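Alpha-galactosidase 1 (Saccharomyces cerevisiae, PDB 3LRK) hydrolyses terminal, non-reducing alpha-D-galactose residues from alpha-D-galactosides such as galactose oligosaccharides, galactomannans and galactolipids, working as a secreted, glycosylated homotetramer. Local coordinates at residues A[389-397]-A[462-470]; A[59-67]-A[420-428]. The protein carries 1 engineered substitution. All coordinates share one frame; numbering follows the deposited sequence.

In the fold
Contact 1 pairs two neighbouring strands of the antiparallel sheet in the C-terminal beta-sandwich domain, whereas contact 2 ties the catalytic TIM barrel, at the loop between helix 46-58 and strand 68-70, to the loop before helix 428-433. The centres of contacts 1 and 2 lie about 24 Å apart and their nearest atoms about 7 Å. Along the chain the segments alternate: 59-67, 389-397, 420-428, 462-470. After strand 391-395 the chain leaves the sheet, meets the barrel at 420-428, and returns as strand 442-447 and then as strand 461-469, on the other side of 391-395. Helix 310-316 packs against side chains of both contacts, so the two domains are joined at more than one place.

Contact 1. Residues A[389-397]-A[462-470]; sequences STWDIYDLW and IAFYRLRPS
Leu396 packs between Phe464 and Arg466 at the tightly packed end. Its CD1 meets Phe464 CD2 at 3.6 Å, its CD2 rests against CB of Arg466, and its backbone N donates to Phe464 O. Branched and aliphatic, it fills the angle between a ring and an extended chain, and helix 310-316 adds Ile315 to the same patch. Ile393 and Leu467 lie side by side, CG1 to CD2 3.8 Å. With chi1 at -53°, Ile393 CG2 is anti to the backbone N, which carries this methyl over one face of the Tyr465 ring, 3.9 Å from its centroid, in a CH-pi contact. On the other sheet face, Tyr394 CE1 touches Arg468 CD at 3.5 Å; this arginine bends at chi3 (69°), and its NE, like that of Arg466, forms a salt bridge with Asp354.

The end at Pro469 and Ser470 faces solvent: both residues are exposed, and a water bridges Asp392 OD2 and Ser470 O. Ser470 N makes a nearly straight bond to Thr390 O (3.2 Å, 170°), while its hydroxyl has one proton for Thr390 O and Asp392 OD1 (OG to OD1 3.1 Å), weak and unsettled alternatives. Pro469, which has no N-H to give, lays its CA over one face of the Trp391 ring and CG against CZ3 (3.7 Å). Backbone bonds pairing Asp392 with Arg468 and Tyr394 with Arg466 mark adjacent antiparallel strands of the C-terminal beta-sandwich domain.

Contact 2. Residues A[59-67]-A[420-428]; sequences LGLKDMGYK and LYNATEQSY. With NAG (2-acetamido-2-deoxy-beta-D-glucopyranose), chain C; NAG (2-acetamido-2-deoxy-beta-D-glucopyranose), chain B.
An N-glycosylation site on the seam between barrel and C-terminal region is built here, where Asp63 and Thr424 meet beside the sugar on Asn422. Asn422 ND2 is bonded covalently to C1 of the first N-acetylglucosamine, and Thr424 supplies the hydroxyl residue of the Asn-X-Thr sequon. Asp63 serves both partners because its carboxylate has two acceptors: OD1 takes the Thr424 OG1 proton on its anti lone pair at 2.6 Å, and OD2 accepts the N2-H of that sugar's acetamido group at 2.8 Å, with an angle of 162°. Extended beyond CG, Lys67 brings NZ to Thr424 OG1 in a weak bond of 3.3 Å. The backbone adds to this grip, since Asp63 O accepts from Thr424 N at 3.2 Å and more weakly from Ala423 N.

Deeper in, Tyr428 sends its hydroxyl to Met64 O, in the carbonyl plane and on a lone pair (2.7 Å), a reach that suits a long phenol. Unbranched and bent at chi3 (71°), Met64 crosses Leu420 at about a right angle, SD to CD1 3.5 Å, and helix 310-316 borders the methionine through Ala310 and Ile313. A water joins Gly60 O to Tyr421 O. The chemistry implies that the first sugar is held at two points, its covalent link and its amide, and that Lys67, linked to the carboxylate by way of Thr424 OG1, may partly offset the charge of Asp63.

Contact 1. Residues A[389-397]-A[462-470]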
loop_
_atom_site.group_PDB
_atom_site.type_symbol
_atom_site.label_atom_id
_atom_site.label_comp_id
_atom_site.label_asym_id
_atom_site.label_seq_id
_atom_site.Cartn_x
_atom_site.Cartn_y
_atom_site.Cartn_z
ATOM N N SER A 389 -6.136 -30.175 -33.090
ATOM C CA SER A 389 -7.152 -31.219 -32.928
ATOM C C SER A 389 -8.568 -30.675 -32.866
ATOM O O SER A 389 -8.781 -29.481 -32.636
ATOM C CB SER A 389 -6.888 -32.035 -31.660
ATOM O OG SER A 389 -5.640 -32.690 -31.727
ATOM N N THR A 390 -9.535 -31.572 -33.062
ATOM C CA THR A 390 -10.953 -31.244 -32.935
ATOM C C THR A 390 -11.449 -31.705 -31.560
ATOM O O THR A 390 -11.093 -32.792 -31.093
ATOM C CB THR A 390 -11.774 -31.860 -34.102
ATOM O OG1 THR A 390 -11.356 -31.259 -35.332
ATOM C CG2 THR A 390 -13.273 -31.628 -33.929
ATOM N N TRP A 391 -12.248 -30.858 -30.910
ATOM C CA TRP A 391 -12.729 -31.127 -29.554
ATOM C C TRP A 391 -14.241 -31.180 -29.511
ATOM O O TRP A 391 -14.905 -30.299 -30.050
ATOM C CB TRP A 391 -12.222 -30.057 -28.576
ATOM C CG TRP A 391 -10.732 -30.085 -28.404
ATOM C CD1 TRP A 391 -9.799 -29.604 -29.278
ATOM C CD2 TRP A 391 -10.003 -30.641 -27.301
ATOM N NE1 TRP A 391 -8.533 -29.825 -28.789
ATOM C CE2 TRP A 391 -8.629 -30.458 -27.576
ATOM C CE3 TRP A 391 -10.377 -31.274 -26.106
ATOM C CZ2 TRP A 391 -7.625 -30.879 -26.698
ATOM C CZ3 TRP A 391 -9.380 -31.695 -25.234
ATOM C CH2 TRP A 391 -8.018 -31.496 -25.538
ATOM N N ASP A 392 -14.774 -32.215 -28.866
ATOM C CA ASP A 392 -16.208 -32.328 -28.633
ATOM C C ASP A 392 -16.618 -31.445 -27.462
ATOM O O ASP A 392 -15.972 -31.461 -26.412
ATOM C CB ASP A 392 -16.598 -33.779 -28.359
ATOM C CG ASP A 392 -16.566 -34.645 -29.618
ATOM O OD1 ASP A 392 -16.587 -34.082 -30.732
ATOM O OD2 ASP A 392 -16.521 -35.889 -29.483
ATOM N N ILE A 393 -17.678 -30.670 -27.665
ATOM C CA ILE A 393 -18.206 -29.775 -26.642
ATOM C C ILE A 393 -19.314 -30.490 -25.880
ATOM O O ILE A 393 -20.262 -30.999 -26.485
ATOM C CB ILE A 393 -18.767 -28.468 -27.253
ATOM C CG1 ILE A 393 -17.726 -27.798 -28.161
ATOM C CG2 ILE A 393 -19.244 -27.502 -26.152
ATOM C CD1 ILE A 393 -18.287 -26.702 -29.046
ATOM N N TYR A 394 -19.183 -30.534 -24.557
ATOM C CA TYR A 394 -20.233 -31.051 -23.697
ATOM C C TYR A 394 -20.807 -29.928 -22.833
ATOM O O TYR A 394 -20.054 -29.169 -22.216
ATOM C CB TYR A 394 -19.695 -32.167 -22.805
ATOM C CG TYR A 394 -19.427 -33.472 -23.516
ATOM C CD1 TYR A 394 -18.309 -33.630 -24.334
ATOM C CD2 TYR A 394 -20.286 -34.558 -23.356
ATOM C CE1 TYR A 394 -18.057 -34.837 -24.986
ATOM C CE2 TYR A 394 -20.040 -35.771 -24.002
ATOM C CZ TYR A 394 -18.927 -35.900 -24.810
ATOM O OH TYR A 394 -18.681 -37.089 -25.454
ATOM N N ASP A 395 -22.136 -29.837 -22.797
ATOM C CA ASP A 395 -22.849 -28.886 -21.938
ATOM C C ASP A 395 -22.984 -29.512 -20.557
ATOM O O ASP A 395 -23.735 -30.476 -20.373
ATOM C CB ASP A 395 -24.232 -28.555 -22.531
ATOM C CG ASP A 395 -25.017 -27.516 -21.710
ATOM O OD1 ASP A 395 -24.613 -27.176 -20.573
ATOM O OD2 ASP A 395 -26.061 -27.038 -22.215
ATOM N N LEU A 396 -22.261 -28.951 -19.586
ATOM C CA LEU A 396 -22.263 -29.481 -18.220
ATOM C C LEU A 396 -23.589 -29.254 -17.483
ATOM O O LEU A 396 -23.823 -29.852 -16.429
ATOM C CB LEU A 396 -21.078 -28.916 -17.412
ATOM C CG LEU A 396 -19.671 -29.356 -17.847
ATOM C CD1 LEU A 396 -18.579 -28.465 -17.247
ATOM C CD2 LEU A 396 -19.393 -30.816 -17.513
ATOM N N TRP A 397 -24.454 -28.398 -18.033
ATOM C CA TRP A 397 -25.770 -28.155 -17.425
ATOM C C TRP A 397 -26.918 -28.978 -18.030
ATOM O O TRP A 397 -28.041 -28.961 -17.524
ATOM C CB TRP A 397 -26.087 -26.655 -17.342
ATOM C CG TRP A 397 -25.367 -26.045 -16.168
ATOM C CD1 TRP A 397 -24.257 -25.244 -16.207
ATOM C CD2 TRP A 397 -25.674 -26.244 -14.780
ATOM N NE1 TRP A 397 -23.867 -24.919 -14.926
ATOM C CE2 TRP A 397 -24.718 -25.519 -14.033
ATOM C CE3 TRP A 397 -26.667 -26.962 -14.096
ATOM C CZ2 TRP A 397 -24.728 -25.487 -12.635
ATOM C CZ3 TRP A 397 -26.679 -26.926 -12.702
ATOM C CH2 TRP A 397 -25.712 -26.196 -11.989
ATOM N N ILE A 462 -24.271 -18.219 -17.454
ATOM C CA ILE A 462 -23.054 -18.927 -17.820
ATOM C C ILE A 462 -23.282 -19.993 -18.899
ATOM O O ILE A 462 -24.318 -20.659 -18.922
ATOM C CB ILE A 462 -22.360 -19.544 -16.533
ATOM C CG1 ILE A 462 -20.904 -19.932 -16.804
ATOM C CG2 ILE A 462 -23.186 -20.694 -15.912
ATOM C CD1 ILE A 462 -20.133 -20.413 -15.558
ATOM N N ALA A 463 -22.317 -20.111 -19.804
ATOM C CA ALA A 463 -22.154 -21.321 -20.600
ATOM C C ALA A 463 -20.980 -22.092 -20.009
ATOM O O ALA A 463 -19.835 -21.620 -20.008
ATOM C CB ALA A 463 -21.910 -20.986 -22.073
ATOM N N PHE A 464 -21.262 -23.283 -19.503
ATOM C CA PHE A 464 -20.262 -24.060 -18.772
ATOM C C PHE A 464 -20.016 -25.392 -19.493
ATOM O O PHE A 464 -20.892 -26.260 -19.511
ATOM C CB PHE A 464 -20.754 -24.272 -17.333
ATOM C CG PHE A 464 -19.666 -24.590 -16.341
ATOM C CD1 PHE A 464 -18.493 -23.833 -16.285
ATOM C CD2 PHE A 464 -19.834 -25.630 -15.433
ATOM C CE1 PHE A 464 -17.502 -24.130 -15.357
ATOM C CE2 PHE A 464 -18.843 -25.930 -14.494
ATOM C CZ PHE A 464 -17.682 -25.173 -14.459
ATOM N N TYR A 465 -18.831 -25.538 -20.084
ATOM C CA TYR A 465 -18.522 -26.690 -20.945
ATOM C C TYR A 465 -17.365 -27.565 -20.494
ATOM O O TYR A 465 -16.395 -27.087 -19.896
ATOM C CB TYR A 465 -18.175 -26.238 -22.367
ATOM C CG TYR A 465 -19.191 -25.372 -23.056
ATOM C CD1 TYR A 465 -18.828 -24.120 -23.544
ATOM C CD2 TYR A 465 -20.508 -25.797 -23.234
ATOM C CE1 TYR A 465 -19.741 -23.307 -24.198
ATOM C CE2 TYR A 465 -21.439 -24.982 -23.881
ATOM C CZ TYR A 465 -21.040 -23.743 -24.363
ATOM O OH TYR A 465 -21.933 -22.924 -25.005
ATOM N N ARG A 466 -17.460 -28.848 -20.838
ATOM C CA ARG A 466 -16.322 -29.748 -20.793
ATOM C C ARG A 466 -15.948 -30.120 -22.231
ATOM O O ARG A 466 -16.793 -30.593 -22.992
ATOM C CB ARG A 466 -16.632 -30.996 -19.958
ATOM C CG ARG A 466 -15.413 -31.862 -19.682
ATOM C CD ARG A 466 -15.665 -32.921 -18.619
ATOM N NE ARG A 466 -14.440 -33.676 -18.369
ATOM C CZ ARG A 466 -14.009 -34.063 -17.171
ATOM N NH1 ARG A 466 -14.702 -33.772 -16.079
ATOM N NH2 ARG A 466 -12.865 -34.730 -17.064
ATOM N N LEU A 467 -14.693 -29.869 -22.603
ATOM C CA LEU A 467 -14.177 -30.245 -23.924
ATOM C C LEU A 467 -13.415 -31.558 -23.855
ATOM O O LEU A 467 -12.597 -31.762 -22.959
ATOM C CB LEU A 467 -13.274 -29.150 -24.521
ATOM C CG LEU A 467 -13.813 -27.751 -24.877
ATOM C CD1 LEU A 467 -13.042 -27.163 -26.052
ATOM C CD2 LEU A 467 -15.294 -27.723 -25.185
ATOM N N ARG A 468 -13.687 -32.447 -24.811
ATOM C CA ARG A 468 -13.058 -33.769 -24.855
ATOM C C ARG A 468 -12.481 -33.998 -26.249
ATOM O O ARG A 468 -13.067 -33.548 -27.236
ATOM C CB ARG A 468 -14.069 -34.876 -24.522
ATOM C CG ARG A 468 -14.893 -34.644 -23.258
ATOM C CD ARG A 468 -15.534 -35.930 -22.770
ATOM N NE ARG A 468 -14.531 -36.868 -22.264
ATOM C CZ ARG A 468 -14.758 -38.148 -21.989
ATOM N NH1 ARG A 468 -15.969 -38.672 -22.161
ATOM N NH2 ARG A 468 -13.767 -38.907 -21.536
ATOM N N PRO A 469 -11.324 -34.683 -26.341
ATOM C CA PRO A 469 -10.782 -34.942 -27.676
ATOM C C PRO A 469 -11.718 -35.865 -28.449
ATOM O O PRO A 469 -12.136 -36.894 -27.918
ATOM C CB PRO A 469 -9.447 -35.646 -27.388
ATOM C CG PRO A 469 -9.135 -35.327 -25.949
ATOM C CD PRO A 469 -10.466 -35.246 -25.282
ATOM N N SER A 470 -12.064 -35.472 -29.674
ATOM C CA SER A 470 -12.951 -36.254 -30.541
ATOM C C SER A 470 -12.425 -37.669 -30.783
ATOM O O SER A 470 -13.200 -38.628 -30.834
ATOM C CB SER A 470 -13.144 -35.546 -31.884
ATOM O OG SER A 470 -13.650 -34.238 -31.706
HETATM O O HOH W 1 -15.716 -38.054 -31.400
HETATM O O HOH W 2 -23.943 -24.423 -19.838
#

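Contact 2. Residues A[59-67]-A[420-428]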
loop_
_atom_site.group_PDB
_atom_site.type_symbol
_atom_site.label_atom_id
_atom_site.label_comp_id
_atom_site.label_asym_id
_atom_site.label_seq_id
_atom_site.Cartn_x
_atom_site.Cartn_y
_atom_site.Cartn_z
ATOM N N LEU A 59 -31.931 -36.590 0.921
ATOM C CA LEU A 59 -31.904 -35.957 -0.409
ATOM C C LEU A 59 -30.810 -36.510 -1.325
ATOM O O LEU A 59 -30.724 -36.129 -2.493
ATOM C CB LEU A 59 -31.797 -34.423 -0.304
ATOM C CG LEU A 59 -32.943 -33.667 0.386
ATOM C CD1 LEU A 59 -32.613 -32.176 0.499
ATOM C CD2 LEU A 59 -34.304 -33.882 -0.308
ATOM N N GLY A 60 -29.975 -37.403 -0.798
ATOM C CA GLY A 60 -28.909 -38.026 -1.585
ATOM C C GLY A 60 -27.734 -37.085 -1.792
ATOM O O GLY A 60 -26.842 -37.365 -2.584
ATOM N N LEU A 61 -27.750 -35.959 -1.079
ATOM C CA LEU A 61 -26.677 -34.964 -1.171
ATOM C C LEU A 61 -25.418 -35.412 -0.435
ATOM O O LEU A 61 -24.300 -35.154 -0.896
ATOM C CB LEU A 61 -27.160 -33.597 -0.681
ATOM C CG LEU A 61 -28.132 -32.876 -1.629
ATOM C CD1 LEU A 61 -28.590 -31.561 -1.032
ATOM C CD2 LEU A 61 -27.510 -32.656 -3.015
ATOM N N LYS A 62 -25.604 -36.109 0.688
ATOM C CA LYS A 62 -24.487 -36.720 1.419
ATOM C C LYS A 62 -23.657 -37.626 0.505
ATOM O O LYS A 62 -22.429 -37.509 0.446
ATOM C CB LYS A 62 -24.989 -37.509 2.632
ATOM C CG LYS A 62 -23.879 -38.208 3.442
ATOM C CD LYS A 62 -24.461 -39.175 4.487
ATOM C CE LYS A 62 -24.831 -40.526 3.866
ATOM N NZ LYS A 62 -25.596 -41.386 4.811
ATOM N N ASP A 63 -24.331 -38.516 -0.223
ATOM C CA ASP A 63 -23.619 -39.462 -1.079
ATOM C C ASP A 63 -23.101 -38.854 -2.387
ATOM O O ASP A 63 -22.442 -39.544 -3.178
ATOM C CB ASP A 63 -24.457 -40.723 -1.319
ATOM C CG ASP A 63 -24.603 -41.566 -0.067
ATOM O OD1 ASP A 63 -23.572 -42.017 0.469
ATOM O OD2 ASP A 63 -25.746 -41.789 0.384
ATOM N N MET A 64 -23.379 -37.566 -2.604
ATOM C CA MET A 64 -22.736 -36.811 -3.689
ATOM C C MET A 64 -21.407 -36.207 -3.223
ATOM O O MET A 64 -20.601 -35.749 -4.034
ATOM C CB MET A 64 -23.648 -35.712 -4.242
ATOM C CG MET A 64 -24.949 -36.213 -4.860
ATOM S SD MET A 64 -25.679 -35.070 -6.051
ATOM C CE MET A 64 -24.517 -35.234 -7.412
ATOM N N GLY A 65 -21.192 -36.213 -1.911
ATOM C CA GLY A 65 -19.932 -35.769 -1.343
ATOM C C GLY A 65 -20.100 -34.705 -0.281
ATOM O O GLY A 65 -19.133 -34.373 0.399
ATOM N N TYR A 66 -21.317 -34.179 -0.132
ATOM C CA TYR A 66 -21.612 -33.155 0.893
ATOM C C TYR A 66 -21.653 -33.782 2.289
ATOM O O TYR A 66 -22.728 -34.025 2.860
ATOM C CB TYR A 66 -22.931 -32.434 0.608
ATOM C CG TYR A 66 -22.993 -31.629 -0.678
ATOM C CD1 TYR A 66 -22.501 -30.315 -0.743
ATOM C CD2 TYR A 66 -23.577 -32.165 -1.828
ATOM C CE1 TYR A 66 -22.589 -29.560 -1.941
ATOM C CE2 TYR A 66 -23.661 -31.424 -3.020
ATOM C CZ TYR A 66 -23.171 -30.130 -3.068
ATOM O OH TYR A 66 -23.280 -29.415 -4.245
ATOM N N LYS A 67 -20.472 -34.027 2.840
ATOM C CA LYS A 67 -20.339 -34.898 4.013
ATOM C C LYS A 67 -19.949 -34.221 5.320
ATOM O O LYS A 67 -20.113 -34.809 6.389
ATOM C CB LYS A 67 -19.392 -36.065 3.702
ATOM C CG LYS A 67 -20.098 -37.164 2.899
ATOM C CD LYS A 67 -19.188 -38.326 2.565
ATOM C CE LYS A 67 -19.964 -39.407 1.843
ATOM N NZ LYS A 67 -19.121 -40.638 1.659
ATOM N N LEU A 420 -30.108 -39.027 -8.359
ATOM C CA LEU A 420 -28.806 -38.387 -8.129
ATOM C C LEU A 420 -27.672 -39.397 -8.248
ATOM O O LEU A 420 -27.824 -40.562 -7.873
ATOM C CB LEU A 420 -28.734 -37.692 -6.764
ATOM C CG LEU A 420 -29.752 -36.651 -6.277
ATOM C CD1 LEU A 420 -29.069 -35.697 -5.293
ATOM C CD2 LEU A 420 -30.429 -35.862 -7.383
ATOM N N TYR A 421 -26.538 -38.941 -8.782
ATOM C CA TYR A 421 -25.313 -39.729 -8.819
ATOM C C TYR A 421 -24.840 -40.062 -7.402
ATOM O O TYR A 421 -24.870 -39.199 -6.520
ATOM C CB TYR A 421 -24.228 -38.956 -9.566
ATOM C CG TYR A 421 -22.951 -39.721 -9.797
ATOM C CD1 TYR A 421 -22.812 -40.567 -10.898
ATOM C CD2 TYR A 421 -21.870 -39.586 -8.925
ATOM C CE1 TYR A 421 -21.631 -41.266 -11.118
ATOM C CE2 TYR A 421 -20.691 -40.275 -9.133
ATOM C CZ TYR A 421 -20.578 -41.113 -10.233
ATOM O OH TYR A 421 -19.414 -41.799 -10.437
ATOM N N ASN A 422 -24.419 -41.309 -7.199
ATOM C CA ASN A 422 -23.925 -41.784 -5.902
ATOM C C ASN A 422 -22.400 -41.910 -5.944
ATOM O O ASN A 422 -21.854 -42.902 -6.435
ATOM C CB ASN A 422 -24.612 -43.108 -5.503
ATOM C CG ASN A 422 -24.383 -43.493 -4.032
ATOM O OD1 ASN A 422 -23.397 -43.091 -3.415
ATOM N ND2 ASN A 422 -25.313 -44.289 -3.476
ATOM N N ALA A 423 -21.720 -40.877 -5.443
ATOM C CA ALA A 423 -20.257 -40.825 -5.438
ATOM C C ALA A 423 -19.646 -41.761 -4.393
ATOM O O ALA A 423 -18.493 -42.182 -4.526
ATOM C CB ALA A 423 -19.769 -39.385 -5.221
ATOM N N THR A 424 -20.414 -42.077 -3.352
ATOM C CA THR A 424 -19.970 -43.040 -2.339
ATOM C C THR A 424 -19.853 -44.430 -2.967
ATOM O O THR A 424 -18.925 -45.182 -2.669
ATOM C CB THR A 424 -20.940 -43.101 -1.135
ATOM O OG1 THR A 424 -21.171 -41.782 -0.625
ATOM C CG2 THR A 424 -20.372 -43.967 -0.017
ATOM N N GLU A 425 -20.796 -44.750 -3.847
ATOM C CA GLU A 425 -20.844 -46.044 -4.527
ATOM C C GLU A 425 -19.754 -46.113 -5.596
ATOM O O GLU A 425 -19.062 -47.128 -5.732
ATOM C CB GLU A 425 -22.234 -46.245 -5.139
ATOM C CG GLU A 425 -22.511 -47.643 -5.677
ATOM C CD GLU A 425 -23.941 -47.805 -6.182
ATOM O OE1 GLU A 425 -24.625 -46.783 -6.421
ATOM O OE2 GLU A 425 -24.382 -48.965 -6.345
ATOM N N GLN A 426 -19.602 -45.017 -6.335
ATOM C CA GLN A 426 -18.616 -44.914 -7.408
ATOM C C GLN A 426 -18.062 -43.493 -7.453
ATOM O O GLN A 426 -18.769 -42.552 -7.843
ATOM C CB GLN A 426 -19.262 -45.273 -8.744
ATOM C CG GLN A 426 -18.313 -45.335 -9.927
ATOM C CD GLN A 426 -19.063 -45.399 -11.240
ATOM O OE1 GLN A 426 -19.646 -44.407 -11.688
ATOM N NE2 GLN A 426 -19.064 -46.573 -11.862
ATOM N N SER A 427 -16.796 -43.353 -7.060
ATOM C CA SER A 427 -16.117 -42.054 -7.000
ATOM C C SER A 427 -16.199 -41.286 -8.320
ATOM O O SER A 427 -16.422 -41.871 -9.391
ATOM C CB SER A 427 -14.650 -42.243 -6.605
ATOM O OG SER A 427 -13.926 -42.867 -7.654
ATOM N N TYR A 428 -16.025 -39.971 -8.242
ATOM C CA TYR A 428 -16.011 -39.141 -9.441
ATOM C C TYR A 428 -14.930 -39.583 -10.432
ATOM O O TYR A 428 -15.188 -39.648 -11.634
ATOM C CB TYR A 428 -15.918 -37.654 -9.077
ATOM C CG TYR A 428 -17.198 -37.148 -8.448
ATOM C CD1 TYR A 428 -17.251 -36.802 -7.094
ATOM C CD2 TYR A 428 -18.372 -37.055 -9.203
ATOM C CE1 TYR A 428 -18.445 -36.360 -6.507
ATOM C CE2 TYR A 428 -19.564 -36.611 -8.639
ATOM C CZ TYR A 428 -19.598 -36.264 -7.291
ATOM O OH TYR A 428 -20.787 -35.823 -6.744
HETATM C C1 NAG C . -25.069 -44.675 -2.098
HETATM C C2 NAG C . -26.369 -44.816 -1.298
HETATM C C3 NAG C . -26.151 -45.272 0.148
HETATM C C4 NAG C . -25.066 -46.336 0.353
HETATM C C5 NAG C . -23.978 -46.336 -0.736
HETATM C C6 NAG C . -23.413 -47.743 -0.893
HETATM C C7 NAG C . -28.162 -43.352 -2.046
HETATM C C8 NAG C . -29.017 -42.178 -1.678
HETATM N N2 NAG C . -27.097 -43.564 -1.280
HETATM O O3 NAG C . -27.374 -45.761 0.664
HETATM O O4 NAG C . -24.443 -46.077 1.605
HETATM O O5 NAG C . -24.418 -45.922 -2.023
HETATM O O6 NAG C . -22.112 -47.659 -1.423
HETATM O O7 NAG C . -28.451 -44.062 -3.007
HETATM C C1 NAG B . -24.638 -47.116 2.597
HETATM C C2 NAG B . -23.492 -47.018 3.618
HETATM C C3 NAG B . -23.716 -47.907 4.847
HETATM C C4 NAG B . -25.118 -47.684 5.413
HETATM C C5 NAG B . -26.152 -47.933 4.307
HETATM C C6 NAG B . -27.592 -47.773 4.801
HETATM C C7 NAG B . -21.182 -46.467 2.974
HETATM C C8 NAG B . -19.905 -46.987 2.378
HETATM N N2 NAG B . -22.213 -47.322 2.992
HETATM O O3 NAG B . -22.752 -47.626 5.841
HETATM O O4 NAG B . -25.339 -48.494 6.554
HETATM O O5 NAG B . -25.913 -47.037 3.227
HETATM O O6 NAG B . -27.824 -46.459 5.274
HETATM O O7 NAG B . -21.227 -45.309 3.409
HETATM O O HOH W 3 -26.345 -39.568 -4.047
#